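Local coordinates for protein ethylbenzene dehydrogenase beta-subunit (PDB 2IVF) that is an iron-sulfur subunit of a multi-subunit dehydrogenase that holds four iron-sulfur clusters, consistent with passing electrons between its partner subunits, at residues V20-L25 with S245-L250; T48-W53 with F201-Q206; Y64-E69 with T87-G92. All coordinates share one frame; numbering follows the deposited sequence.

Interaction 1: residues V20-L25 with S245-L250; sequences VTVIDL and SHVHKL
Val-20 and Val-22 of strand 19-24 meet Val-247 and Leu-250 of helix 246-253, a helix packed on one face of a four-stranded mixed sheet. The axes of the strand and helix segments come within 8.4 Å, at 67° to each other. The side chains that meet are all apolar and buried. Val-20 directs CG2 into the space between its own backbone N and carbonyl carbon. There it presses on Val-247 CB at 3.4 Å, tighter than usual for two carbons, and also touches Val-247 CG2. Thr-21 faces the other side of the sheet, where its OG1 is hydrogen-bonded to Asn-227 and the side chain lies about 6 Å from an iron-sulfur cluster. Val-22 points back to the helix and uses both methyls. Its side chain and that of Val-247 pass in opposite directions, with Val-22 CG2 3.8 Å from Val-247 CG1. Val-22 CG1 reaches Leu-250; these side chains cross at about a right angle. Leu-250 also packs on Leu-328 and Leu-332 of helix 327-333. Val-247 touches Ala-236 of the adjoining strand 235-239 and so spans two strands. Ser-245 is the helix N-cap: its OG accepts from His-248 N at 3.0 Å, with an N-H...O angle of 161°.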
# COMPACT_ATOMS: atom_id res chain seq x y z
N VAL B 20 -13.46 -17.66 18.38
CA VAL B 20 -13.24 -17.96 16.98
C VAL B 20 -13.22 -16.70 16.15
O VAL B 20 -13.77 -15.65 16.53
CB VAL B 20 -14.28 -18.92 16.40
CG1 VAL B 20 -14.48 -20.18 17.33
CG2 VAL B 20 -15.54 -18.23 16.13
N THR B 21 -12.52 -16.81 15.01
CA THR B 21 -12.49 -15.79 14.03
C THR B 21 -13.01 -16.38 12.73
O THR B 21 -12.75 -17.54 12.39
CB THR B 21 -11.05 -15.25 13.79
OG1 THR B 21 -10.59 -14.50 14.95
CG2 THR B 21 -11.03 -14.34 12.56
N VAL B 22 -13.78 -15.61 12.02
CA VAL B 22 -14.17 -15.93 10.66
C VAL B 22 -13.45 -14.94 9.74
O VAL B 22 -13.42 -13.73 10.02
CB VAL B 22 -15.68 -15.81 10.45
CG1 VAL B 22 -16.04 -15.79 8.95
CG2 VAL B 22 -16.39 -16.96 11.20
N ILE B 23 -12.89 -15.43 8.65
CA ILE B 23 -12.19 -14.57 7.68
C ILE B 23 -12.83 -14.78 6.33
O ILE B 23 -12.89 -15.90 5.85
CB ILE B 23 -10.70 -14.96 7.57
CG1 ILE B 23 -10.06 -14.84 8.98
CG2 ILE B 23 -9.97 -14.19 6.43
CD1 ILE B 23 -8.56 -15.19 9.09
N ASP B 24 -13.34 -13.71 5.73
CA ASP B 24 -14.10 -13.82 4.48
C ASP B 24 -13.14 -13.58 3.35
O ASP B 24 -12.78 -12.45 3.07
CB ASP B 24 -15.24 -12.79 4.43
CG ASP B 24 -16.13 -12.97 3.22
OD1 ASP B 24 -15.69 -13.67 2.24
OD2 ASP B 24 -17.24 -12.41 3.22
N LEU B 25 -12.80 -14.64 2.62
CA LEU B 25 -11.78 -14.51 1.59
C LEU B 25 -12.28 -13.74 0.41
O LEU B 25 -11.46 -13.28 -0.39
CB LEU B 25 -11.28 -15.88 1.16
CG LEU B 25 -10.64 -16.67 2.31
CD1 LEU B 25 -10.25 -18.04 1.89
CD2 LEU B 25 -9.38 -15.91 2.86
N SER B 245 -23.97 -14.07 17.52
CA SER B 245 -22.76 -13.52 16.93
C SER B 245 -22.69 -13.83 15.45
O SER B 245 -23.21 -14.88 15.03
CB SER B 245 -21.51 -14.09 17.62
OG SER B 245 -21.37 -15.51 17.47
N HIS B 246 -22.03 -12.97 14.68
CA HIS B 246 -21.64 -13.31 13.33
C HIS B 246 -20.91 -14.63 13.23
O HIS B 246 -21.20 -15.43 12.33
CB HIS B 246 -20.76 -12.22 12.70
CG HIS B 246 -21.54 -11.01 12.34
ND1 HIS B 246 -22.68 -10.67 13.02
CD2 HIS B 246 -21.35 -10.05 11.40
CE1 HIS B 246 -23.20 -9.57 12.48
NE2 HIS B 246 -22.41 -9.18 11.50
N VAL B 247 -19.97 -14.89 14.12
CA VAL B 247 -19.18 -16.11 13.97
C VAL B 247 -20.08 -17.34 14.12
O VAL B 247 -19.99 -18.27 13.36
CB VAL B 247 -17.91 -16.15 14.88
CG1 VAL B 247 -16.94 -15.05 14.46
CG2 VAL B 247 -18.26 -16.03 16.35
N HIS B 248 -20.95 -17.36 15.10
CA HIS B 248 -21.84 -18.49 15.24
C HIS B 248 -22.72 -18.66 14.02
O HIS B 248 -22.89 -19.79 13.52
CB HIS B 248 -22.75 -18.34 16.44
CG HIS B 248 -23.64 -19.51 16.60
ND1 HIS B 248 -23.26 -20.62 17.30
CD2 HIS B 248 -24.87 -19.76 16.11
CE1 HIS B 248 -24.24 -21.51 17.26
NE2 HIS B 248 -25.22 -21.01 16.53
N LYS B 249 -23.24 -17.55 13.50
CA LYS B 249 -24.17 -17.58 12.34
C LYS B 249 -23.52 -18.06 11.05
O LYS B 249 -24.13 -18.77 10.26
CB LYS B 249 -24.81 -16.21 12.16
CG LYS B 249 -25.84 -15.92 13.23
CD LYS B 249 -26.33 -14.48 13.15
CE LYS B 249 -27.23 -14.11 14.36
NZ LYS B 249 -27.47 -12.67 14.33
N LEU B 250 -22.27 -17.71 10.86
CA LEU B 250 -21.52 -18.11 9.65
C LEU B 250 -20.94 -19.51 9.72
O LEU B 250 -20.96 -20.22 8.69
CB LEU B 250 -20.42 -17.10 9.38
CG LEU B 250 -20.91 -15.67 9.07
CD1 LEU B 250 -19.75 -14.74 8.97
CD2 LEU B 250 -21.84 -15.53 7.80

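Interaction 2: residues T48-W53 with F201-Q206; sequences TEHMRW and FNPVSQ. With SF4 (iron/sulfur cluster), chain U.
Thr-48 and Asn-202 bring the two backbones nearest, with CA atoms 5.7 Å apart, where the type I turn Thr-48 to Met-51 meets residues 201-206, which strand 199-202 runs into. His-50 reaches across, its CG between the backbone N and the carbonyl carbon (chi1 63°). His-50 NE2 gives Phe-201 O a weak hydrogen bond of 2.9 Å, bent to 122° because the oxygen sits in the ring plane off the CE1-NE2 edge, 3.0 Å from His-50 CE1. Met-51 CG lies over one face of the same ring, offset toward the rim. The extended Met-51 chain carries CE to Asn-202 CB, 3.6 Å away, crossing that side chain at about a right angle. Thr-48 CG2 touches Asn-202 ND2, whose hydrogen-bond partner is Glu-209. Asn-202 OD1 takes two backbone donors: Val-204 N lies in the carbonyl plane and Ser-205 N above it. This is an Asx turn within an Asx motif, at Asn-202 to Ser-205. Trp-53 NE1 makes a weak bond to Met-51 SD, and Trp-53 CE3 lies 3.6 Å from S3 of an SF4 cluster, at the ring edge. The contact sits beside the pocket of this cluster, which Trp-53 lines with Cys-38, Cys-211, Cys-214 and Cys-226.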
# COMPACT_ATOMS: atom_id res chain seq x y z
N THR B 48 11.59 -11.67 18.13
CA THR B 48 10.22 -11.88 17.57
C THR B 48 10.05 -11.25 16.17
O THR B 48 8.99 -11.36 15.56
CB THR B 48 9.17 -11.24 18.48
OG1 THR B 48 9.32 -9.80 18.44
CG2 THR B 48 9.28 -11.78 19.97
N GLU B 49 11.09 -10.59 15.69
CA GLU B 49 10.98 -9.76 14.49
C GLU B 49 10.59 -10.53 13.26
O GLU B 49 9.89 -10.01 12.41
CB GLU B 49 12.32 -9.05 14.23
CG GLU B 49 12.76 -8.14 15.33
CD GLU B 49 13.88 -8.70 16.19
OE1 GLU B 49 13.92 -9.94 16.41
OE2 GLU B 49 14.71 -7.87 16.62
N HIS B 50 11.04 -11.78 13.16
CA HIS B 50 10.62 -12.66 12.09
C HIS B 50 9.19 -13.19 12.22
O HIS B 50 8.71 -13.79 11.30
CB HIS B 50 11.53 -13.87 12.02
CG HIS B 50 11.49 -14.75 13.24
ND1 HIS B 50 12.07 -14.38 14.43
CD2 HIS B 50 10.89 -15.95 13.47
CE1 HIS B 50 11.87 -15.34 15.33
NE2 HIS B 50 11.18 -16.31 14.76
N MET B 51 8.58 -13.06 13.40
CA MET B 51 7.30 -13.69 13.63
C MET B 51 6.19 -12.85 13.08
O MET B 51 6.06 -11.67 13.44
CB MET B 51 7.07 -13.86 15.12
CG MET B 51 8.16 -14.60 15.86
SD MET B 51 7.75 -14.66 17.62
CE MET B 51 9.14 -15.60 18.29
N ARG B 52 5.38 -13.47 12.22
CA ARG B 52 4.14 -12.87 11.72
C ARG B 52 3.02 -13.73 12.21
O ARG B 52 2.49 -14.59 11.50
CB ARG B 52 4.15 -12.77 10.18
CG ARG B 52 5.01 -11.64 9.67
CD ARG B 52 6.45 -12.09 9.49
NE ARG B 52 7.29 -11.02 8.95
CZ ARG B 52 8.56 -11.18 8.63
NH1 ARG B 52 9.15 -12.34 8.83
NH2 ARG B 52 9.26 -10.19 8.11
N TRP B 53 2.67 -13.51 13.47
CA TRP B 53 1.62 -14.29 14.12
C TRP B 53 0.35 -14.15 13.31
O TRP B 53 -0.33 -15.12 13.09
CB TRP B 53 1.36 -13.84 15.54
CG TRP B 53 2.48 -13.99 16.50
CD1 TRP B 53 3.62 -14.74 16.37
CD2 TRP B 53 2.50 -13.46 17.83
NE1 TRP B 53 4.34 -14.67 17.51
CE2 TRP B 53 3.68 -13.91 18.44
CE3 TRP B 53 1.62 -12.65 18.57
CZ2 TRP B 53 4.04 -13.54 19.72
CZ3 TRP B 53 1.94 -12.32 19.84
CH2 TRP B 53 3.15 -12.77 20.42
N PHE B 201 9.92 -19.94 17.14
CA PHE B 201 11.01 -19.86 18.08
C PHE B 201 11.50 -18.43 18.19
O PHE B 201 11.65 -17.74 17.19
CB PHE B 201 12.16 -20.74 17.64
CG PHE B 201 13.24 -20.88 18.65
CD1 PHE B 201 12.96 -21.26 19.96
CD2 PHE B 201 14.55 -20.68 18.29
CE1 PHE B 201 13.96 -21.39 20.88
CE2 PHE B 201 15.56 -20.84 19.19
CZ PHE B 201 15.27 -21.19 20.50
N ASN B 202 11.75 -18.01 19.43
CA ASN B 202 12.40 -16.72 19.75
C ASN B 202 13.82 -17.08 20.18
O ASN B 202 14.04 -17.61 21.27
CB ASN B 202 11.62 -16.02 20.84
CG ASN B 202 12.24 -14.72 21.28
OD1 ASN B 202 13.45 -14.55 21.23
ND2 ASN B 202 11.40 -13.78 21.71
N PRO B 203 14.79 -16.86 19.30
CA PRO B 203 16.16 -17.23 19.57
C PRO B 203 16.86 -16.37 20.59
O PRO B 203 17.95 -16.70 20.99
CB PRO B 203 16.84 -17.10 18.21
CG PRO B 203 16.05 -16.18 17.47
CD PRO B 203 14.64 -16.25 17.98
N VAL B 204 16.25 -15.24 20.97
CA VAL B 204 16.75 -14.40 22.04
C VAL B 204 16.34 -14.94 23.42
O VAL B 204 17.20 -15.20 24.28
CB VAL B 204 16.30 -12.95 21.80
CG1 VAL B 204 16.78 -12.04 22.89
CG2 VAL B 204 16.89 -12.47 20.43
N SER B 205 15.05 -15.10 23.65
CA SER B 205 14.58 -15.75 24.88
C SER B 205 14.85 -17.25 24.88
O SER B 205 14.90 -17.85 25.94
CB SER B 205 13.08 -15.52 25.05
OG SER B 205 12.36 -16.02 23.92
N GLN B 206 14.99 -17.84 23.71
CA GLN B 206 15.07 -19.28 23.56
C GLN B 206 13.83 -19.96 24.09
O GLN B 206 13.87 -21.03 24.68
CB GLN B 206 16.35 -19.81 24.18
CG GLN B 206 17.58 -19.37 23.39
CD GLN B 206 18.85 -19.83 24.02
OE1 GLN B 206 19.25 -20.98 23.86
NE2 GLN B 206 19.51 -18.93 24.77
FE1 SF4 U . -3.12 -13.18 17.39
FE2 SF4 U . -1.64 -11.13 16.67
FE3 SF4 U . -4.17 -11.34 15.77
FE4 SF4 U . -3.77 -10.68 18.35
S1 SF4 U . -3.20 -9.42 16.52
S2 SF4 U . -5.20 -12.29 17.60
S3 SF4 U . -1.84 -11.89 18.84
S4 SF4 U . -2.36 -12.76 15.30

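Interaction 3: residues Y64-E69 with T87-G92; sequences YPRDYE and TLIDSG
Arg-66 sends CG anti to the backbone N (chi1 -173°) and bends at chi3 (53°), while Asp-90 holds CG anti to its carbonyl carbon; the side chains cross at about a right angle. Arg-66 grips Asp-90 OD1 side-on in a salt bridge, with NE at 2.8 Å and NH2 at 2.9 Å. The oxygen lies in the guanidinium plane, but the carboxylate is turned 64° from it. NE meets OD1 nearly along its C-O bond, and NH2 comes from above the carboxylate plane. Ile-89 CG2 lies over one face of the guanidinium. Trp-126 adds a cation-pi contact. Thr-87 N holds the other carboxylate oxygen, Asp-90 OD2, at 3.0 Å. Arg-66 N also bonds to Asp-90 O, at 2.8 Å. Pro-65, after a cis peptide bond, lays CB against that carbonyl oxygen at 3.2 Å. Tyr-64 OH lies 3.0 Å from Ser-91 O, which sits at the ring edge, and the hydroxyl also accepts from Arg-52 N. Thr-87 OG1 accepts from Asp-90 N. Two loops are thus pinned turn to turn: a type II turn from Pro-65 to Tyr-68, and an ST motif at Thr-87 that overlaps the type I turn Ile-89 to Gly-92.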
# COMPACT_ATOMS: atom_id res chain seq x y z
N TYR B 64 3.03 -19.39 4.61
CA TYR B 64 3.83 -18.85 5.67
C TYR B 64 3.70 -19.73 6.90
O TYR B 64 2.60 -20.00 7.30
CB TYR B 64 3.41 -17.44 6.04
CG TYR B 64 4.24 -16.91 7.20
CD1 TYR B 64 5.49 -16.40 6.98
CD2 TYR B 64 3.83 -17.06 8.50
CE1 TYR B 64 6.27 -15.94 8.00
CE2 TYR B 64 4.60 -16.60 9.54
CZ TYR B 64 5.83 -16.05 9.30
OH TYR B 64 6.60 -15.62 10.36
N PRO B 65 4.80 -20.20 7.48
CA PRO B 65 6.12 -20.16 6.90
C PRO B 65 6.11 -20.89 5.57
O PRO B 65 5.17 -21.65 5.28
CB PRO B 65 6.99 -20.91 7.90
CG PRO B 65 6.23 -20.85 9.17
CD PRO B 65 4.80 -20.79 8.83
N ARG B 66 7.14 -20.63 4.79
CA ARG B 66 7.37 -21.30 3.53
C ARG B 66 7.15 -22.81 3.60
O ARG B 66 7.76 -23.50 4.39
CB ARG B 66 8.78 -21.03 3.06
CG ARG B 66 9.07 -21.54 1.64
CD ARG B 66 10.41 -21.08 1.14
NE ARG B 66 11.53 -21.37 2.02
CZ ARG B 66 12.81 -21.16 1.70
NH1 ARG B 66 13.16 -20.68 0.50
NH2 ARG B 66 13.76 -21.47 2.58
N ASP B 67 6.27 -23.28 2.72
CA ASP B 67 5.98 -24.67 2.53
C ASP B 67 5.52 -25.30 3.82
O ASP B 67 5.80 -26.44 4.04
CB ASP B 67 7.18 -25.41 1.92
CG ASP B 67 7.39 -25.07 0.44
OD1 ASP B 67 6.43 -24.65 -0.21
OD2 ASP B 67 8.51 -25.24 -0.06
N TYR B 68 4.79 -24.56 4.65
CA TYR B 68 4.30 -25.13 5.95
C TYR B 68 3.48 -26.41 5.76
O TYR B 68 3.43 -27.31 6.64
CB TYR B 68 3.48 -24.08 6.70
CG TYR B 68 2.01 -23.96 6.33
CD1 TYR B 68 1.57 -23.12 5.32
CD2 TYR B 68 1.05 -24.72 7.00
CE1 TYR B 68 0.22 -23.00 5.00
CE2 TYR B 68 -0.28 -24.63 6.70
CZ TYR B 68 -0.70 -23.76 5.71
OH TYR B 68 -2.03 -23.70 5.45
N GLU B 69 2.82 -26.50 4.61
CA GLU B 69 1.95 -27.65 4.26
C GLU B 69 2.76 -28.86 3.94
O GLU B 69 2.18 -29.96 3.78
CB GLU B 69 1.02 -27.28 3.06
CG GLU B 69 0.08 -26.18 3.37
CD GLU B 69 -0.61 -25.55 2.15
OE1 GLU B 69 0.11 -25.17 1.23
OE2 GLU B 69 -1.87 -25.41 2.13
N THR B 87 13.06 -22.72 9.18
CA THR B 87 14.24 -21.91 9.33
C THR B 87 13.80 -20.45 9.44
O THR B 87 12.62 -20.12 9.26
CB THR B 87 15.13 -22.08 8.11
OG1 THR B 87 14.36 -21.68 6.97
CG2 THR B 87 15.64 -23.55 7.96
N LEU B 88 14.76 -19.57 9.74
CA LEU B 88 14.51 -18.14 9.79
C LEU B 88 13.98 -17.65 8.45
O LEU B 88 13.03 -16.84 8.38
CB LEU B 88 15.79 -17.38 10.11
CG LEU B 88 15.70 -15.85 10.17
CD1 LEU B 88 14.45 -15.45 10.92
CD2 LEU B 88 16.97 -15.23 10.78
N ILE B 89 14.61 -18.14 7.38
CA ILE B 89 14.17 -17.77 6.02
C ILE B 89 12.77 -18.28 5.77
O ILE B 89 11.93 -17.52 5.31
CB ILE B 89 15.16 -18.23 4.92
CG1 ILE B 89 16.47 -17.45 5.06
CG2 ILE B 89 14.61 -17.96 3.49
CD1 ILE B 89 17.60 -18.13 4.35
N ASP B 90 12.50 -19.55 6.11
CA ASP B 90 11.14 -20.10 5.95
C ASP B 90 10.13 -19.20 6.66
O ASP B 90 8.99 -19.02 6.20
CB ASP B 90 11.01 -21.50 6.56
CG ASP B 90 11.74 -22.58 5.82
OD1 ASP B 90 11.92 -22.46 4.59
OD2 ASP B 90 12.11 -23.58 6.47
N SER B 91 10.55 -18.63 7.80
CA SER B 91 9.71 -17.84 8.66
C SER B 91 9.68 -16.39 8.25
O SER B 91 9.22 -15.52 9.00
CB SER B 91 10.18 -18.01 10.11
OG SER B 91 10.19 -19.40 10.44
N GLY B 92 10.20 -16.10 7.06
CA GLY B 92 10.05 -14.77 6.47
C GLY B 92 11.26 -13.87 6.64
O GLY B 92 11.27 -12.76 6.12

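In the fold
The three contacts are nested along the chain. Interaction 1 encloses interaction 2, which in turn encloses interaction 3. Interaction 1 packs a helix on the four-stranded sheet, on the opposite side of the chain's centre from the other two; its centre is about 29 Å from that of interaction 2 and about 27 Å from that of interaction 3. Interactions 2 and 3 have centres about 13 Å apart and touch. Arg-52 N and Tyr-64 OH, 3.1 Å apart, probably form a hydrogen bond between them. Interaction 3 thus adjoins the loop that carries Trp-53 at its cluster. Interactions 1 and 2 join parts of the chain far apart in sequence, while interaction 3 closes a short loop.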